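Side-chain contact in putative ATP-grasp superfamily protein (Archaeoglobus fulgidus, PDB 3DF7), which is of unknown function but, as a member of the ATP-grasp superfamily, probably binds ATP: residues R210-E215 with V232-S237. Residues are numbered along the deposited sequence; the frame is centred on the assembly and turned at random.
Sequences REVVEE and VDIVYS
Tyr236 reaches from its strand to the helix and donates its hydroxyl to Glu211, with Tyr236 OH 2.9 Å from Glu211 OE1. The bond arrives on the syn side of the carboxylate but 34° out of its plane, and the carboxylate and ring are turned 44° against each other. Glu211 OE1 lies at the ring edge, in the ring plane, and also borders CE1 of Tyr236 at 3.3 Å. Glu211 reaches this edge with its chain extended beyond CG. CG of Tyr236 stands anti to the backbone N (chi1 -171°), and the ring lies across the helix flank with its CD1 3.8 Å from Val212 CG2, the methyl approaching obliquely. The two methyls of Val212 serve different partners: CG2 meets Tyr236, while Val212 CG1 meets CD1 of Ile234 at 3.8 Å, the two side chains running alongside each other but pointing opposite ways. Ile234 CD1 also lies 3.5 Å from the carbonyl O of Val212. Here helix 206-220 packs on one face of the large antiparallel sheet of the ATP-grasp domain, over strand 228-236, their local axes 9.8 Å apart and running in roughly opposed directions, though well off antiparallel. Val212 also touches Leu170 and Val172 of the adjoining strand 168-176, and Ile234 touches Ala216 one helical turn further on. Glu211 OE2 lies close to OE2 of Glu207, a pair of like charges. A phenylalanine in place of Tyr236 could keep the apolar touch on Val212 but would probably leave Glu211 OE1 without its hydroxyl donor.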
loop_
_atom_site.group_PDB
_atom_site.type_symbol
_atom_site.label_atom_id
_atom_site.label_comp_id
_atom_site.label_asym_id
_atom_site.label_seq_id
_atom_site.Cartn_x
_atom_site.Cartn_y
_atom_site.Cartn_z
ATOM N N ARG A 210 -2.094 -2.571 -20.288
ATOM C CA ARG A 210 -2.095 -1.190 -20.772
ATOM C C ARG A 210 -3.323 -0.414 -20.301
ATOM O O ARG A 210 -3.203 0.715 -19.829
ATOM C CB ARG A 210 -2.033 -1.147 -22.303
ATOM C CG ARG A 210 -0.730 -1.662 -22.904
ATOM C CD ARG A 210 -0.792 -1.638 -24.429
ATOM N NE ARG A 210 0.382 -2.251 -25.047
ATOM C CZ ARG A 210 1.607 -1.738 -25.008
ATOM N NH1 ARG A 210 1.831 -0.592 -24.377
ATOM N NH2 ARG A 210 2.613 -2.371 -25.602
ATOM N N GLU A 211 -4.501 -1.018 -20.442
ATOM C CA GLU A 211 -5.744 -0.369 -20.028
ATOM C C GLU A 211 -5.780 -0.093 -18.526
ATOM O O GLU A 211 -6.153 0.993 -18.091
ATOM C CB GLU A 211 -6.946 -1.236 -20.412
ATOM C CG GLU A 211 -7.312 -1.153 -21.882
ATOM C CD GLU A 211 -8.438 -2.096 -22.259
ATOM O OE1 GLU A 211 -9.340 -2.313 -21.422
ATOM O OE2 GLU A 211 -8.428 -2.607 -23.399
ATOM N N VAL A 212 -5.388 -1.088 -17.738
ATOM C CA VAL A 212 -5.384 -0.953 -16.288
ATOM C C VAL A 212 -4.396 0.123 -15.829
ATOM O O VAL A 212 -4.678 0.883 -14.903
ATOM C CB VAL A 212 -5.076 -2.323 -15.633
ATOM C CG1 VAL A 212 -4.748 -2.155 -14.162
ATOM C CG2 VAL A 212 -6.290 -3.236 -15.797
ATOM N N VAL A 213 -3.242 0.196 -16.483
ATOM C CA VAL A 213 -2.254 1.209 -16.141
ATOM C C VAL A 213 -2.800 2.577 -16.539
ATOM O O VAL A 213 -2.710 3.535 -15.775
ATOM C CB VAL A 213 -0.914 0.969 -16.878
ATOM C CG1 VAL A 213 0.020 2.167 -16.684
ATOM C CG2 VAL A 213 -0.255 -0.293 -16.344
ATOM N N GLU A 214 -3.391 2.658 -17.728
ATOM C CA GLU A 214 -3.938 3.927 -18.208
ATOM C C GLU A 214 -4.975 4.491 -17.243
ATOM O O GLU A 214 -4.976 5.687 -16.949
ATOM C CB GLU A 214 -4.575 3.754 -19.590
ATOM C CG GLU A 214 -4.976 5.076 -20.246
ATOM C CD GLU A 214 -5.600 4.894 -21.620
ATOM O OE1 GLU A 214 -4.999 4.187 -22.451
ATOM O OE2 GLU A 214 -6.683 5.464 -21.871
ATOM N N GLU A 215 -5.858 3.630 -16.748
ATOM C CA GLU A 215 -6.887 4.084 -15.820
ATOM C C GLU A 215 -6.342 4.365 -14.425
ATOM O O GLU A 215 -6.866 5.223 -13.718
ATOM C CB GLU A 215 -8.031 3.069 -15.757
ATOM C CG GLU A 215 -8.764 2.907 -17.089
ATOM C CD GLU A 215 -9.015 4.236 -17.782
ATOM O OE1 GLU A 215 -9.602 5.138 -17.148
ATOM O OE2 GLU A 215 -8.621 4.382 -18.960
ATOM N N VAL A 232 -2.789 1.537 -6.625
ATOM C CA VAL A 232 -4.177 1.708 -7.050
ATOM C C VAL A 232 -4.829 0.343 -7.235
ATOM O O VAL A 232 -4.357 -0.460 -8.039
ATOM C CB VAL A 232 -4.281 2.471 -8.390
ATOM C CG1 VAL A 232 -5.753 2.653 -8.776
ATOM C CG2 VAL A 232 -3.591 3.820 -8.275
ATOM N N ASP A 233 -5.901 0.081 -6.492
ATOM C CA ASP A 233 -6.606 -1.192 -6.605
ATOM C C ASP A 233 -7.640 -1.104 -7.720
ATOM O O ASP A 233 -8.431 -0.160 -7.778
ATOM C CB ASP A 233 -7.305 -1.558 -5.294
ATOM C CG ASP A 233 -6.346 -2.079 -4.240
ATOM O OD1 ASP A 233 -5.173 -2.359 -4.575
ATOM O OD2 ASP A 233 -6.774 -2.213 -3.076
ATOM N N ILE A 234 -7.624 -2.100 -8.596
ATOM C CA ILE A 234 -8.522 -2.147 -9.735
ATOM C C ILE A 234 -9.097 -3.535 -9.982
ATOM O O ILE A 234 -8.462 -4.546 -9.689
ATOM C CB ILE A 234 -7.773 -1.699 -11.022
ATOM C CG1 ILE A 234 -7.641 -0.174 -11.035
ATOM C CG2 ILE A 234 -8.507 -2.184 -12.272
ATOM C CD1 ILE A 234 -6.735 0.342 -12.120
ATOM N N VAL A 235 -10.318 -3.575 -10.500
ATOM C CA VAL A 235 -10.945 -4.838 -10.864
ATOM C C VAL A 235 -11.260 -4.695 -12.346
ATOM O O VAL A 235 -11.889 -3.718 -12.763
ATOM C CB VAL A 235 -12.257 -5.108 -10.097
ATOM C CG1 VAL A 235 -12.883 -6.411 -10.605
ATOM C CG2 VAL A 235 -11.980 -5.209 -8.602
ATOM N N TYR A 236 -10.799 -5.646 -13.147
ATOM C CA TYR A 236 -11.062 -5.594 -14.574
ATOM C C TYR A 236 -12.168 -6.571 -14.944
ATOM O O TYR A 236 -11.970 -7.789 -14.906
ATOM C CB TYR A 236 -9.805 -5.938 -15.382
ATOM C CG TYR A 236 -9.961 -5.684 -16.866
ATOM C CD1 TYR A 236 -9.511 -4.496 -17.441
ATOM C CD2 TYR A 236 -10.593 -6.618 -17.692
ATOM C CE1 TYR A 236 -9.687 -4.243 -18.800
ATOM C CE2 TYR A 236 -10.774 -6.373 -19.051
ATOM C CZ TYR A 236 -10.319 -5.185 -19.598
ATOM O OH TYR A 236 -10.493 -4.937 -20.937
ATOM N N SER A 237 -13.331 -6.029 -15.288
ATOM C CA SER A 237 -14.463 -6.847 -15.706
ATOM C C SER A 237 -14.410 -6.804 -17.227
ATOM O O SER A 237 -13.806 -7.672 -17.853
ATOM C CB SER A 237 -15.774 -6.246 -15.193
ATOM O OG SER A 237 -15.875 -4.874 -15.530
#